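Local structure of putative PAS/PAC sensor protein (Nakamurella multipartita DSM 44233, 6HMJ) at the interface of chains A and B. The protein senses blue light through a flavin-binding LOV domain and mediates RNA binding, most likely through its ANTAR domain, to regulate translation. Coordinates in Å, arbitrary orientation; residue numbers count along the deposited sequence, not the author numbering. Chains: chain A/B, Putative PAS/PAC sensor protein.

Contact 1: the interface of chains A and B. Residues chain A 12, 14, 107, 109; chain B 73-75, 95.
The backbone is extended throughout: A:Phe12 and A:Ser14 lie on strand 11-18, A:Thr107 and A:Val109 on strand 105-112, and B:Val75 and B:Thr95 on strands 74-80 and 88-99, with B:Pro73 just ahead of the first of these. A:Phe12 and B:Val75 point at each other tip to tip. CG of A:Phe12 sits between the backbone N and the carbonyl carbon (chi1 65°), which aims the ring at chain B, and chi2 of -85° turns a face to B:Val75. Methyl CG2 of B:Val75 stands over the centre of that face, 3.5 Å from the ring centroid, in a CH-pi contact. This methyl is anti to its own carbonyl carbon. B:Thr95 uses its methyl, not its hydroxyl. Its CG2 meets CG2 of A:Thr107 head-on at 3.6 Å. The same methyl lies alongside A:Val109, with CG2 to CG2 at 3.7 Å, the two side chains running in opposite directions. At the margin, ring carbon CG of B:Pro73 rests against A:Ser14, 3.5 Å from the hydroxyl OG. The patch is mainly apolar, with no N or O of one chain in bonding range of the other. It presses the sheets of two N-terminal PAS domains together and probably helps hold the dimer.

Contact 2: the interface of chains A and B. Residues chain A 10, 91, 111, 113, 116; chain B 75, 77, 90-91, 93, 111, 113, 116.
CG of A:Arg116 is anti to the backbone N (chi1 179°), and the chain bends at chi2 (78°), which carries the guanidinium across to chain B. NH1 donates a nearly straight hydrogen bond to the backbone O of B:Ala90 at 2.7 Å. The oxygen lies at the guanidinium edge, in its plane, but the donor stands above the carbonyl plane. A weak bond from NH1 reaches OD1 of B:Asn77 at 3.1 Å. That amide meets the arginine tip to tip, the two planes 56° apart. An alanine here has no guanidinium to offer the B:Ala90 carbonyl or B:Asn77, and would probably weaken this polar link between the chains. Next to this polar grip is an apolar cluster. B:Met91 bends at its last torsion, and its methyl CE lies against CG2 of A:Thr111 at 3.6 Å and touches CD2 of A:Leu113. A:Met91 and B:Met91 reach toward each other tip to tip, CE of A:Met91 4.0 Å from SD of B:Met91. CD1 of A:Leu113 sits over one face of the B:Arg116 guanidinium, towards its rim. The site joins the sheets of the N-terminal PAS domains where strand 105-112 of chain A gives way to helix 114-149, with A:Arg116 in the helix's first turn.

Contact 3: the interface of chains A and B. Residues chain A 225-229, 238; chain B 239, 242, 251, 262-263.
The ring of B:Tyr263 extends along the A:Thr225 to A:Ile229 segment, with CG anti to the backbone N (chi1 179°). It offers an edge to this loop. Ring carbon CE1 lies 3.4 Å from the backbone O of A:Thr225, which sits in the ring plane. The neighbouring CD1 is 3.7 Å from the backbone O of A:Ser226. At the base of the tyrosine, A:Ile229 crosses obliquely, with CD1 4.0 Å from CB of B:Tyr263. CG1 of this isoleucine is anti to its own carbonyl carbon, which sends CD1 toward the tyrosine. B:Val262 contributes backbone as well as side chain. Its O accepts a hydrogen bond from the backbone N of A:Leu228 at 2.9 Å, in the carbonyl plane and fairly straight (161° at H). This bond pins the loop to the strand. Beside it, CB of A:Leu228 meets CB of B:Val262 at 4.0 Å. Farther along, A:Leu238 crosses B:Thr239 obliquely, its CD1 3.8 Å from the threonine CA. That pair brings helix 234-244 of one chain against its counterpart in the other. The site thus sets a loop and the following helix of chain A against strand 261-264 and helix 234-244 of chain B, in the C-terminal PAS (LOV) region.

Contact 1: the interface of chains A and B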
loop_
_atom_site.group_PDB
_atom_site.type_symbol
_atom_site.label_atom_id
_atom_site.label_comp_id
_atom_site.label_asym_id
_atom_site.label_seq_id
_atom_site.Cartn_x
_atom_site.Cartn_y
_atom_site.Cartn_z
ATOM N N PHE A 12 46.822 11.590 -12.452
ATOM C CA PHE A 12 47.955 12.011 -11.647
ATOM C C PHE A 12 49.209 12.017 -12.505
ATOM O O PHE A 12 49.276 11.370 -13.553
ATOM C CB PHE A 12 48.149 11.090 -10.438
ATOM C CG PHE A 12 48.521 9.682 -10.809
ATOM C CD1 PHE A 12 47.546 8.756 -11.131
ATOM C CD2 PHE A 12 49.847 9.286 -10.833
ATOM C CE1 PHE A 12 47.888 7.463 -11.471
ATOM C CE2 PHE A 12 50.192 7.992 -11.174
ATOM C CZ PHE A 12 49.213 7.082 -11.492
ATOM N N SER A 14 53.802 12.449 -12.103
ATOM C CA SER A 14 54.933 12.254 -11.210
ATOM C C SER A 14 56.136 13.044 -11.701
ATOM O O SER A 14 56.225 13.425 -12.869
ATOM C CB SER A 14 55.302 10.767 -11.105
ATOM O OG SER A 14 55.577 10.222 -12.387
ATOM N N THR A 107 60.872 11.881 -5.165
ATOM C CA THR A 107 59.816 11.515 -6.096
ATOM C C THR A 107 58.532 12.212 -5.672
ATOM O O THR A 107 58.110 12.104 -4.515
ATOM C CB THR A 107 59.608 10.000 -6.129
ATOM O OG1 THR A 107 60.858 9.341 -6.367
ATOM C CG2 THR A 107 58.631 9.622 -7.228
ATOM N N VAL A 109 54.351 13.005 -6.611
ATOM C CA VAL A 109 53.155 12.521 -7.286
ATOM C C VAL A 109 52.089 13.590 -7.097
ATOM O O VAL A 109 51.626 13.817 -5.971
ATOM C CB VAL A 109 52.677 11.169 -6.738
ATOM C CG1 VAL A 109 51.396 10.735 -7.438
ATOM C CG2 VAL A 109 53.762 10.115 -6.895
ATOM N N PRO B 73 54.804 4.815 -11.042
ATOM C CA PRO B 73 53.967 5.134 -9.879
ATOM C C PRO B 73 52.510 4.755 -10.096
ATOM O O PRO B 73 51.980 4.817 -11.208
ATOM C CB PRO B 73 54.131 6.652 -9.724
ATOM C CG PRO B 73 54.575 7.134 -11.064
ATOM C CD PRO B 73 55.383 6.022 -11.659
ATOM N N VAL B 74 51.864 4.354 -9.000
ATOM C CA VAL B 74 50.478 3.910 -9.012
ATOM C C VAL B 74 49.695 4.711 -7.985
ATOM O O VAL B 74 50.214 5.077 -6.927
ATOM C CB VAL B 74 50.361 2.398 -8.716
ATOM C CG1 VAL B 74 48.925 1.931 -8.897
ATOM C CG2 VAL B 74 51.304 1.601 -9.606
ATOM N N VAL B 75 48.428 4.972 -8.300
ATOM C CA VAL B 75 47.509 5.638 -7.384
ATOM C C VAL B 75 46.244 4.798 -7.277
ATOM O O VAL B 75 45.674 4.393 -8.297
ATOM C CB VAL B 75 47.175 7.070 -7.848
ATOM C CG1 VAL B 75 46.007 7.632 -7.047
ATOM C CG2 VAL B 75 48.399 7.966 -7.717
ATOM N N THR B 95 55.377 4.569 -5.250
ATOM C CA THR B 95 56.515 4.854 -6.108
ATOM C C THR B 95 57.586 3.798 -5.870
ATOM O O THR B 95 57.646 3.173 -4.807
ATOM C CB THR B 95 57.089 6.254 -5.851
ATOM O OG1 THR B 95 57.399 6.400 -4.460
ATOM C CG2 THR B 95 56.093 7.330 -6.263
#

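Contact 2: the interface of chains A and B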
loop_
_atom_site.group_PDB
_atom_site.type_symbol
_atom_site.label_atom_id
_atom_site.label_comp_id
_atom_site.label_asym_id
_atom_site.label_seq_id
_atom_site.Cartn_x
_atom_site.Cartn_y
_atom_site.Cartn_z
ATOM N N ALA A 10 41.491 8.115 -11.918
ATOM C CA ALA A 10 42.609 8.729 -11.212
ATOM C C ALA A 10 43.581 9.382 -12.194
ATOM O O ALA A 10 44.298 8.693 -12.919
ATOM C CB ALA A 10 43.330 7.693 -10.361
ATOM N N MET A 91 46.530 17.245 -4.743
ATOM C CA MET A 91 47.338 16.800 -3.616
ATOM C C MET A 91 48.662 16.289 -4.167
ATOM O O MET A 91 48.676 15.540 -5.148
ATOM C CB MET A 91 46.612 15.704 -2.823
ATOM C CG MET A 91 47.378 15.155 -1.622
ATOM S SD MET A 91 47.333 13.351 -1.491
ATOM C CE MET A 91 48.174 12.867 -2.998
ATOM N N THR A 111 48.350 14.656 -7.814
ATOM C CA THR A 111 47.088 13.992 -8.103
ATOM C C THR A 111 45.984 15.031 -8.219
ATOM O O THR A 111 45.896 15.946 -7.395
ATOM C CB THR A 111 46.737 12.972 -7.016
ATOM O OG1 THR A 111 47.863 12.121 -6.771
ATOM C CG2 THR A 111 45.552 12.124 -7.445
ATOM N N LEU A 113 42.299 15.686 -7.710
ATOM C CA LEU A 113 41.195 15.125 -6.946
ATOM C C LEU A 113 39.837 15.566 -7.477
ATOM O O LEU A 113 38.821 15.335 -6.816
ATOM C CB LEU A 113 41.325 15.519 -5.472
ATOM C CG LEU A 113 42.618 15.092 -4.772
ATOM C CD1 LEU A 113 42.691 15.679 -3.369
ATOM C CD2 LEU A 113 42.735 13.580 -4.723
ATOM N N ARG A 116 37.570 12.357 -8.134
ATOM C CA ARG A 116 37.247 11.631 -6.909
ATOM C C ARG A 116 36.274 12.423 -6.043
ATOM O O ARG A 116 35.333 11.858 -5.476
ATOM C CB ARG A 116 38.533 11.328 -6.140
ATOM C CG ARG A 116 38.342 10.587 -4.831
ATOM C CD ARG A 116 38.102 9.112 -5.065
ATOM N NE ARG A 116 37.694 8.430 -3.841
ATOM C CZ ARG A 116 38.533 7.955 -2.926
ATOM N NH1 ARG A 116 39.845 8.085 -3.082
ATOM N NH2 ARG A 116 38.054 7.349 -1.846
ATOM N N VAL B 75 48.428 4.972 -8.300
ATOM C CA VAL B 75 47.509 5.638 -7.384
ATOM C C VAL B 75 46.244 4.798 -7.277
ATOM O O VAL B 75 45.674 4.393 -8.297
ATOM C CB VAL B 75 47.175 7.070 -7.848
ATOM C CG1 VAL B 75 46.007 7.632 -7.047
ATOM C CG2 VAL B 75 48.399 7.966 -7.717
ATOM N N ASN B 77 42.391 4.536 -5.436
ATOM C CA ASN B 77 41.288 5.132 -4.694
ATOM C C ASN B 77 40.592 4.044 -3.888
ATOM O O ASN B 77 40.283 2.972 -4.420
ATOM C CB ASN B 77 40.303 5.814 -5.643
ATOM C CG ASN B 77 40.887 7.048 -6.299
ATOM O OD1 ASN B 77 41.528 7.867 -5.643
ATOM N ND2 ASN B 77 40.663 7.191 -7.598
ATOM N N ALA B 90 39.904 7.728 0.990
ATOM C CA ALA B 90 41.347 7.707 1.148
ATOM C C ALA B 90 41.994 7.432 -0.198
ATOM O O ALA B 90 41.347 6.973 -1.142
ATOM C CB ALA B 90 41.783 6.654 2.174
ATOM N N MET B 91 43.291 7.716 -0.265
ATOM C CA MET B 91 44.082 7.504 -1.465
ATOM C C MET B 91 45.431 6.931 -1.066
ATOM O O MET B 91 45.974 7.261 -0.009
ATOM C CB MET B 91 44.260 8.831 -2.218
ATOM C CG MET B 91 45.303 8.826 -3.315
ATOM S SD MET B 91 45.313 10.376 -4.243
ATOM C CE MET B 91 43.639 10.427 -4.882
ATOM N N THR B 93 49.280 6.409 -2.814
ATOM C CA THR B 93 50.240 6.600 -3.891
ATOM C C THR B 93 51.427 5.670 -3.668
ATOM O O THR B 93 51.859 5.465 -2.530
ATOM C CB THR B 93 50.716 8.051 -3.968
ATOM O OG1 THR B 93 51.568 8.335 -2.856
ATOM C CG2 THR B 93 49.529 9.008 -3.954
ATOM N N THR B 111 46.758 8.299 2.418
ATOM C CA THR B 111 46.298 9.615 2.837
ATOM C C THR B 111 44.795 9.588 3.075
ATOM O O THR B 111 44.049 8.933 2.340
ATOM C CB THR B 111 46.637 10.676 1.782
ATOM O OG1 THR B 111 48.060 10.790 1.654
ATOM C CG2 THR B 111 46.057 12.031 2.163
ATOM N N LEU B 113 41.388 11.407 2.853
ATOM C CA LEU B 113 40.808 12.457 2.028
ATOM C C LEU B 113 39.579 13.097 2.659
ATOM O O LEU B 113 38.878 13.858 1.984
ATOM C CB LEU B 113 40.439 11.903 0.648
ATOM C CG LEU B 113 41.584 11.349 -0.202
ATOM C CD1 LEU B 113 41.047 10.816 -1.522
ATOM C CD2 LEU B 113 42.650 12.402 -0.447
ATOM N N ARG B 116 39.030 16.744 2.221
ATOM C CA ARG B 116 38.816 17.219 0.861
ATOM C C ARG B 116 37.436 16.865 0.319
ATOM O O ARG B 116 37.126 17.221 -0.822
ATOM C CB ARG B 116 39.878 16.639 -0.082
ATOM C CG ARG B 116 41.316 16.707 0.419
ATOM C CD ARG B 116 41.761 18.130 0.712
ATOM N NE ARG B 116 41.741 18.983 -0.476
ATOM C CZ ARG B 116 42.734 19.080 -1.358
ATOM N NH1 ARG B 116 43.840 18.363 -1.210
ATOM N NH2 ARG B 116 42.613 19.893 -2.400
#

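Contact 3: the interface of chains A and B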
loop_
_atom_site.group_PDB
_atom_site.type_symbol
_atom_site.label_atom_id
_atom_site.label_comp_id
_atom_site.label_asym_id
_atom_site.label_seq_id
_atom_site.Cartn_x
_atom_site.Cartn_y
_atom_site.Cartn_z
ATOM N N THR A 225 -49.485 -4.332 -0.563
ATOM C CA THR A 225 -50.412 -5.334 -1.062
ATOM C C THR A 225 -49.736 -6.696 -0.974
ATOM O O THR A 225 -48.512 -6.798 -0.865
ATOM C CB THR A 225 -50.852 -5.072 -2.512
ATOM O OG1 THR A 225 -49.756 -5.316 -3.401
ATOM C CG2 THR A 225 -51.341 -3.644 -2.686
ATOM N N SER A 226 -50.550 -7.749 -1.010
ATOM C CA SER A 226 -50.047 -9.114 -1.049
ATOM C C SER A 226 -50.078 -9.688 -2.459
ATOM O O SER A 226 -49.865 -10.893 -2.634
ATOM C CB SER A 226 -50.850 -10.006 -0.100
ATOM O OG SER A 226 -52.238 -9.923 -0.373
ATOM N N GLY A 227 -50.331 -8.851 -3.462
ATOM C CA GLY A 227 -50.334 -9.312 -4.836
ATOM C C GLY A 227 -51.435 -10.322 -5.074
ATOM O O GLY A 227 -52.576 -10.159 -4.626
ATOM N N LEU A 228 -51.089 -11.386 -5.795
ATOM C CA LEU A 228 -52.034 -12.428 -6.161
ATOM C C LEU A 228 -51.841 -13.692 -5.333
ATOM O O LEU A 228 -52.270 -14.772 -5.749
ATOM C CB LEU A 228 -51.927 -12.736 -7.653
ATOM C CG LEU A 228 -52.101 -11.507 -8.548
ATOM C CD1 LEU A 228 -51.903 -11.862 -10.011
ATOM C CD2 LEU A 228 -53.467 -10.876 -8.331
ATOM N N ILE A 229 -51.197 -13.576 -4.176
ATOM C CA ILE A 229 -51.127 -14.715 -3.257
ATOM C C ILE A 229 -52.539 -15.098 -2.835
ATOM O O ILE A 229 -53.325 -14.215 -2.440
ATOM C CB ILE A 229 -50.267 -14.368 -2.025
ATOM C CG1 ILE A 229 -48.835 -14.018 -2.445
ATOM C CG2 ILE A 229 -50.322 -15.507 -1.011
ATOM C CD1 ILE A 229 -47.969 -13.506 -1.311
ATOM N N LEU A 238 -46.063 -16.232 3.595
ATOM C CA LEU A 238 -45.279 -15.109 4.092
ATOM C C LEU A 238 -44.573 -15.430 5.405
ATOM O O LEU A 238 -43.509 -14.865 5.678
ATOM C CB LEU A 238 -46.165 -13.872 4.248
ATOM C CG LEU A 238 -46.732 -13.304 2.942
ATOM C CD1 LEU A 238 -47.518 -12.027 3.207
ATOM C CD2 LEU A 238 -45.644 -13.054 1.913
ATOM N N THR B 239 -47.624 -9.249 5.800
ATOM C CA THR B 239 -47.696 -8.509 4.544
ATOM C C THR B 239 -46.814 -7.270 4.586
ATOM O O THR B 239 -46.042 -7.007 3.657
ATOM C CB THR B 239 -49.146 -8.123 4.251
ATOM O OG1 THR B 239 -49.932 -9.306 4.062
ATOM C CG2 THR B 239 -49.233 -7.241 3.015
ATOM N N ALA B 242 -42.945 -8.148 4.367
ATOM C CA ALA B 242 -42.410 -8.414 3.036
ATOM C C ALA B 242 -42.284 -7.128 2.230
ATOM O O ALA B 242 -41.347 -6.970 1.440
ATOM C CB ALA B 242 -43.297 -9.421 2.304
ATOM N N VAL B 251 -42.832 -14.502 -5.141
ATOM C CA VAL B 251 -43.631 -15.711 -4.994
ATOM C C VAL B 251 -44.130 -16.110 -6.373
ATOM O O VAL B 251 -44.619 -15.265 -7.132
ATOM C CB VAL B 251 -44.815 -15.510 -4.028
ATOM C CG1 VAL B 251 -45.613 -16.802 -3.880
ATOM C CG2 VAL B 251 -44.322 -15.031 -2.672
ATOM N N VAL B 262 -46.638 -14.354 -8.566
ATOM C CA VAL B 262 -47.814 -13.826 -7.887
ATOM C C VAL B 262 -47.460 -12.743 -6.882
ATOM O O VAL B 262 -48.372 -12.143 -6.293
ATOM C CB VAL B 262 -48.617 -14.946 -7.199
ATOM C CG1 VAL B 262 -49.191 -15.904 -8.233
ATOM C CG2 VAL B 262 -47.748 -15.697 -6.197
ATOM N N TYR B 263 -46.176 -12.464 -6.665
ATOM C CA TYR B 263 -45.794 -11.413 -5.732
ATOM C C TYR B 263 -44.370 -10.954 -6.019
ATOM O O TYR B 263 -43.501 -11.766 -6.350
ATOM C CB TYR B 263 -45.908 -11.893 -4.281
ATOM C CG TYR B 263 -45.501 -10.854 -3.264
ATOM C CD1 TYR B 263 -46.365 -9.826 -2.913
ATOM C CD2 TYR B 263 -44.257 -10.903 -2.652
ATOM C CE1 TYR B 263 -46.002 -8.872 -1.984
ATOM C CE2 TYR B 263 -43.881 -9.952 -1.719
ATOM C CZ TYR B 263 -44.758 -8.939 -1.389
ATOM O OH TYR B 263 -44.389 -7.993 -0.462
#

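Contact 1 and contact 2 are neighbours, about 11 Å apart between the centres of their C-alpha atoms. They share B:Val75, and both draw on strand 105-112 of chain A and strands 74-80 and 88-99 of chain B, so they read as neighbouring parts of one N-terminal PAS interface. Contact 3 lies about 103 Å from contact 1 and 94 Å from contact 2, measured between the same centres, and shares no element with them. The two chains are therefore joined at both ends of a long, parallel assembly. Such a layout could let light-driven changes in the LOV region reach distant parts, though the structure alone does not show this.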